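Local structure of NleG5-1 effector (5VGC) at residues C125-E130 / V196-A201; C143-C148 / M166-M171. The protein probably acts as a ubiquitin-protein ligase of the NleG effector family, whose conserved region is related to RING and U-box domains, and binds calcium ions. The protein carries 1 engineered substitution. One frame throughout, in Å; residues are numbered along the deposited sequence.

Contact 1 of 2, residues C125-E130 / V196-A201. Engineered in segment 196-201: A201 (natural residue Cys). With CA (calcium ion), chain F; CA (calcium ion), chain G.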
loop_
_atom_site.group_PDB
_atom_site.type_symbol
_atom_site.label_atom_id
_atom_site.label_comp_id
_atom_site.label_asym_id
_atom_site.label_seq_id
_atom_site.Cartn_x
_atom_site.Cartn_y
_atom_site.Cartn_z
ATOM N N CYS A 125 -24.760 -13.248 15.652
ATOM C CA CYS A 125 -24.892 -14.554 14.991
ATOM C C CYS A 125 -24.477 -15.743 15.859
ATOM O O CYS A 125 -24.853 -16.890 15.562
ATOM C CB CYS A 125 -24.126 -14.571 13.667
ATOM S SG CYS A 125 -24.869 -13.577 12.344
ATOM N N ALA A 126 -23.714 -15.488 16.923
ATOM C CA ALA A 126 -23.269 -16.566 17.820
ATOM C C ALA A 126 -24.403 -17.316 18.482
ATOM O O ALA A 126 -25.381 -16.686 18.911
ATOM C CB ALA A 126 -22.341 -16.018 18.886
ATOM N N PHE A 127 -24.280 -18.650 18.565
ATOM C CA PHE A 127 -25.316 -19.496 19.208
ATOM C C PHE A 127 -24.705 -20.546 20.158
ATOM O O PHE A 127 -23.553 -20.986 19.976
ATOM C CB PHE A 127 -26.203 -20.161 18.151
ATOM C CG PHE A 127 -25.467 -21.116 17.246
ATOM C CD1 PHE A 127 -25.370 -22.467 17.564
ATOM C CD2 PHE A 127 -24.866 -20.668 16.070
ATOM C CE1 PHE A 127 -24.682 -23.356 16.737
ATOM C CE2 PHE A 127 -24.183 -21.549 15.236
ATOM C CZ PHE A 127 -24.091 -22.898 15.571
ATOM N N ASN A 128 -25.491 -20.932 21.163
ATOM C CA ASN A 128 -25.187 -22.049 22.063
ATOM C C ASN A 128 -25.200 -23.350 21.242
ATOM O O ASN A 128 -26.270 -23.803 20.790
ATOM C CB ASN A 128 -26.260 -22.058 23.176
ATOM C CG ASN A 128 -26.089 -23.178 24.199
ATOM O OD1 ASN A 128 -25.737 -24.316 23.899
ATOM N ND2 ASN A 128 -26.365 -22.845 25.425
ATOM N N VAL A 129 -24.019 -23.943 21.070
ATOM C CA VAL A 129 -23.916 -25.131 20.215
ATOM C C VAL A 129 -24.785 -26.269 20.732
ATOM O O VAL A 129 -25.593 -26.847 19.957
ATOM C CB VAL A 129 -22.460 -25.595 20.028
ATOM C CG1 VAL A 129 -22.373 -26.796 19.078
ATOM C CG2 VAL A 129 -21.623 -24.424 19.510
ATOM N N GLU A 130 -24.652 -26.592 22.017
ATOM C CA GLU A 130 -25.354 -27.764 22.546
ATOM C C GLU A 130 -26.873 -27.556 22.529
ATOM O O GLU A 130 -27.594 -28.477 22.180
ATOM C CB GLU A 130 -24.730 -28.405 23.806
ATOM C CG GLU A 130 -24.630 -27.579 25.045
ATOM C CD GLU A 130 -23.441 -27.910 25.954
ATOM O OE1 GLU A 130 -22.404 -28.454 25.526
ATOM O OE2 GLU A 130 -23.538 -27.596 27.160
ATOM N N VAL A 196 -22.786 -15.452 9.342
ATOM C CA VAL A 196 -24.197 -15.800 9.132
ATOM C C VAL A 196 -24.809 -16.435 10.370
ATOM O O VAL A 196 -24.103 -17.092 11.145
ATOM C CB VAL A 196 -24.391 -16.741 7.908
ATOM C CG1 VAL A 196 -23.968 -16.053 6.621
ATOM C CG2 VAL A 196 -23.620 -18.040 8.051
ATOM N N GLY A 197 -26.119 -16.232 10.551
ATOM C CA GLY A 197 -26.845 -16.779 11.697
ATOM C C GLY A 197 -27.233 -18.241 11.528
ATOM O O GLY A 197 -27.386 -18.728 10.402
ATOM N N ARG A 198 -27.422 -18.925 12.660
ATOM C CA ARG A 198 -27.732 -20.375 12.701
ATOM C C ARG A 198 -28.820 -20.809 11.694
ATOM O O ARG A 198 -28.699 -21.856 11.054
ATOM C CB ARG A 198 -28.081 -20.813 14.140
ATOM C CG ARG A 198 -28.960 -22.065 14.302
ATOM C CD ARG A 198 -28.171 -23.297 13.893
ATOM N NE ARG A 198 -28.882 -24.584 13.954
ATOM C CZ ARG A 198 -28.974 -25.486 12.966
ATOM N NH1 ARG A 198 -29.630 -26.620 13.180
ATOM N NH2 ARG A 198 -28.431 -25.270 11.772
ATOM N N ASP A 199 -29.867 -19.999 11.561
ATOM C CA ASP A 199 -30.994 -20.335 10.699
ATOM C C ASP A 199 -30.730 -20.124 9.221
ATOM O O ASP A 199 -31.565 -20.531 8.403
ATOM C CB ASP A 199 -32.240 -19.528 11.092
ATOM C CG ASP A 199 -32.667 -19.774 12.531
ATOM O OD1 ASP A 199 -32.425 -20.889 13.064
ATOM O OD2 ASP A 199 -33.248 -18.842 13.126
ATOM N N ASN A 200 -29.606 -19.497 8.864
ATOM C CA ASN A 200 -29.295 -19.262 7.455
ATOM C C ASN A 200 -28.478 -20.386 6.801
ATOM O O ASN A 200 -28.217 -20.331 5.589
ATOM C CB ASN A 200 -28.604 -17.905 7.289
ATOM C CG ASN A 200 -29.497 -16.739 7.697
ATOM O OD1 ASN A 200 -30.724 -16.868 7.755
ATOM N ND2 ASN A 200 -28.877 -15.591 7.984
ATOM N N ALA A 201 -28.103 -21.399 7.580
ATOM C CA ALA A 201 -27.343 -22.534 7.073
ATOM C C ALA A 201 -27.881 -23.860 7.590
ATOM O O ALA A 201 -28.345 -23.956 8.728
ATOM C CB ALA A 201 -25.877 -22.385 7.472
HETATM CA CA CA F . -22.311 -27.155 28.878
HETATM CA CA CA G . -20.048 -29.102 25.600
HETATM O O HOH W 1 -23.873 -18.531 13.393
HETATM O O HOH W 2 -27.427 -17.116 14.859
HETATM O O HOH W 3 -21.528 -25.089 27.474
HETATM O O HOH W 4 -24.323 -25.969 28.942
#

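Contact 2 of 2, residues C143-C148 / M166-M171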
loop_
_atom_site.group_PDB
_atom_site.type_symbol
_atom_site.label_atom_id
_atom_site.label_comp_id
_atom_site.label_asym_id
_atom_site.label_seq_id
_atom_site.Cartn_x
_atom_site.Cartn_y
_atom_site.Cartn_z
ATOM N N CYS A 143 -14.150 -26.587 15.800
ATOM C CA CYS A 143 -13.630 -25.343 15.226
ATOM C C CYS A 143 -12.287 -25.528 14.536
ATOM O O CYS A 143 -11.395 -26.165 15.101
ATOM C CB CYS A 143 -13.535 -24.271 16.316
ATOM S SG CYS A 143 -12.619 -22.774 15.890
ATOM N N PRO A 144 -12.125 -24.973 13.311
ATOM C CA PRO A 144 -10.823 -25.127 12.609
ATOM C C PRO A 144 -9.652 -24.425 13.291
ATOM O O PRO A 144 -8.507 -24.818 13.061
ATOM C CB PRO A 144 -11.073 -24.536 11.229
ATOM C CG PRO A 144 -12.552 -24.422 11.091
ATOM C CD PRO A 144 -13.092 -24.227 12.484
ATOM N N VAL A 145 -9.935 -23.414 14.129
ATOM C CA VAL A 145 -8.908 -22.719 14.881
ATOM C C VAL A 145 -8.624 -23.442 16.202
ATOM O O VAL A 145 -7.493 -23.854 16.428
ATOM C CB VAL A 145 -9.296 -21.238 15.113
ATOM C CG1 VAL A 145 -8.222 -20.505 15.905
ATOM C CG2 VAL A 145 -9.527 -20.536 13.784
ATOM N N THR A 146 -9.616 -23.598 17.075
ATOM C CA THR A 146 -9.361 -24.219 18.406
ATOM C C THR A 146 -9.163 -25.732 18.347
ATOM O O THR A 146 -8.582 -26.297 19.273
ATOM C CB THR A 146 -10.497 -23.991 19.411
ATOM O OG1 THR A 146 -11.697 -24.455 18.807
ATOM C CG2 THR A 146 -10.615 -22.525 19.773
ATOM N N LEU A 147 -9.654 -26.378 17.283
ATOM C CA LEU A 147 -9.677 -27.852 17.177
ATOM C C LEU A 147 -10.533 -28.501 18.296
ATOM O O LEU A 147 -10.256 -29.609 18.723
ATOM C CB LEU A 147 -8.258 -28.438 17.137
ATOM C CG LEU A 147 -7.267 -27.834 16.118
ATOM C CD1 LEU A 147 -5.871 -28.419 16.319
ATOM C CD2 LEU A 147 -7.702 -28.028 14.670
ATOM N N CYS A 148 -11.568 -27.784 18.747
ATOM C CA CYS A 148 -12.479 -28.238 19.799
ATOM C C CYS A 148 -13.893 -27.907 19.406
ATOM O O CYS A 148 -14.117 -27.079 18.559
ATOM C CB CYS A 148 -12.183 -27.521 21.115
ATOM S SG CYS A 148 -10.629 -27.967 21.854
ATOM N N MET A 166 -18.538 -22.893 7.905
ATOM C CA MET A 166 -18.030 -23.732 8.963
ATOM C C MET A 166 -18.293 -23.092 10.290
ATOM O O MET A 166 -18.485 -21.870 10.392
ATOM C CB MET A 166 -16.556 -24.006 8.744
ATOM C CG MET A 166 -16.339 -24.893 7.513
ATOM S SD MET A 166 -14.890 -25.950 7.610
ATOM C CE MET A 166 -13.549 -24.782 7.475
ATOM N N LEU A 167 -18.325 -23.950 11.297
ATOM C CA LEU A 167 -18.587 -23.567 12.667
ATOM C C LEU A 167 -17.265 -23.195 13.323
ATOM O O LEU A 167 -16.369 -24.015 13.369
ATOM C CB LEU A 167 -19.236 -24.731 13.428
ATOM C CG LEU A 167 -19.541 -24.466 14.906
ATOM C CD1 LEU A 167 -20.523 -23.299 15.029
ATOM C CD2 LEU A 167 -20.086 -25.727 15.574
ATOM N N TYR A 168 -17.165 -21.967 13.825
ATOM C CA TYR A 168 -15.985 -21.507 14.559
ATOM C C TYR A 168 -16.355 -21.149 15.999
ATOM O O TYR A 168 -17.513 -20.792 16.301
ATOM C CB TYR A 168 -15.365 -20.257 13.884
ATOM C CG TYR A 168 -14.844 -20.510 12.485
ATOM C CD1 TYR A 168 -15.699 -20.602 11.415
ATOM C CD2 TYR A 168 -13.494 -20.633 12.239
ATOM C CE1 TYR A 168 -15.242 -20.841 10.141
ATOM C CE2 TYR A 168 -13.022 -20.874 10.956
ATOM C CZ TYR A 168 -13.922 -20.972 9.904
ATOM O OH TYR A 168 -13.511 -21.222 8.607
ATOM N N ASP A 169 -15.354 -21.223 16.868
ATOM C CA ASP A 169 -15.441 -20.691 18.218
ATOM C C ASP A 169 -15.496 -19.154 18.148
ATOM O O ASP A 169 -14.595 -18.476 17.572
ATOM C CB ASP A 169 -14.246 -21.146 19.065
ATOM C CG ASP A 169 -14.476 -20.975 20.562
ATOM O OD1 ASP A 169 -14.715 -19.843 21.008
ATOM O OD2 ASP A 169 -14.397 -21.983 21.305
ATOM N N LYS A 170 -16.561 -18.627 18.764
ATOM C CA LYS A 170 -16.808 -17.192 18.838
ATOM C C LYS A 170 -15.550 -16.402 19.229
ATOM O O LYS A 170 -15.156 -15.426 18.543
ATOM C CB LYS A 170 -17.922 -16.939 19.844
ATOM C CG LYS A 170 -18.402 -15.497 19.942
ATOM C CD LYS A 170 -19.360 -15.370 21.101
ATOM C CE LYS A 170 -19.690 -13.911 21.317
ATOM N NZ LYS A 170 -20.442 -13.691 22.577
ATOM N N MET A 171 -14.921 -16.830 20.325
ATOM C CA MET A 171 -13.705 -16.200 20.837
ATOM C C MET A 171 -12.598 -16.202 19.777
ATOM O O MET A 171 -11.856 -15.206 19.639
ATOM C CB MET A 171 -13.219 -16.899 22.124
ATOM C CG MET A 171 -14.167 -16.802 23.329
ATOM S SD MET A 171 -13.712 -17.672 24.871
ATOM C CE MET A 171 -14.112 -19.365 24.444
#

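Contact 1 of 2, residues C125-E130 / V196-A201
C125 and G197 have the nearest CA atoms of the two segments, and the sulfur of C125 rests on the V196-G197 peptide. With SG anti to the carbonyl carbon (chi1 -71°), the sulfur lies 3.4 Å from G197 N and 3.5 Å from V196 C, against the peptide and not against a side chain. CB of C125 follows, 3.6 Å from V196 O.

The second packed point is the ring of F127. R198 lays its CB over one face, 4.2 Å from the F127 ring centroid and 27° off the normal, the geometry of a CH-pi contact. Only CB of R198 meets the ring; the guanidinium, its plane 37° from that of the ring, makes no stack.

Between these two points the contact is wet. The carbonyl oxygen of C125 accepts from two waters: one also donates to V196 O, 2.7 Å from that water's oxygen, while the other accepts from R198 N over 2.8 Å. C125 O and R198 N are themselves 4.4 Å apart, so water carries the polar link between the segments. The first water also lies at the edge of the F127 ring, in its plane.

Farther along 125-130, E130 turns to metal: OE2 and OE1 bind separate calcium ions, the second shared with E151. The contact thus ties the loop after strand 195-196, through water and the F127 face, to the turn that leads to this calcium site in the RING-related region.

Residues 125-130 take the chain from helix 111-125 through strand 127-128 into helix 129-132, where N128 is the N-cap and its OD1 accepts from H131 N. F155 of strand 152-157 meets the F127 ring.

Contact 2 of 2, residues C143-C148 / M166-M171
The sulfur of C143 receives three backbone N-H groups, each with its nitrogen 3.3 Å away. D169 N comes from the facing strand almost perfectly straight (177°), T146 N from C143's own loop nearly so (169°), and V145 N only weakly. SG, anti to C143 N, is carried to the strand side, where it meets D169 N. The three N-H groups fix the sulfur and tie the loop's own turn to the strand; L147 N, bonded to C143 O, closes that turn.

P144 carries the apolar half. Its CD sits over one face of the Y168 ring, offset toward the rim, 26° off the normal: a CH-pi contact, with the two side chains at about a right angle. CG of P144 meets Y168 CE2 at 3.6 Å and, at 3.8 Å, the methyl CE of M166, while V145 CG2 reaches the ring's edge. The loop backbone also approaches the strand through C143 CA, 3.6 Å from L167 O in a CA-H...O contact.

D169 is the N-cap of helix 170-178, accepting weakly from M171 N. Within the RING-related region, the loop between helix 138-141 and strand 152-157 is thus held where strand 164-169 passes into helix 170-178.

In the fold
The centres of the two contacts lie 13 Å apart, all four segments belonging to the RING-related NleG region. Along the chain the order is 125-130, 143-148, 166-171, 196-201, so contact 2 falls entirely within the span that contact 1 closes. Both reach the same antiparallel sheet, built round strand 152-157. They also touch directly: F127 CZ packs 3.6 Å from L167 CD1, and A126 CB 3.8 Å from K170 CD. Contact 1 brings together two parts of the region 66 residues apart at their closest ends, and contact 2 joins two parts that lie between them in sequence, consistent with one compact domain.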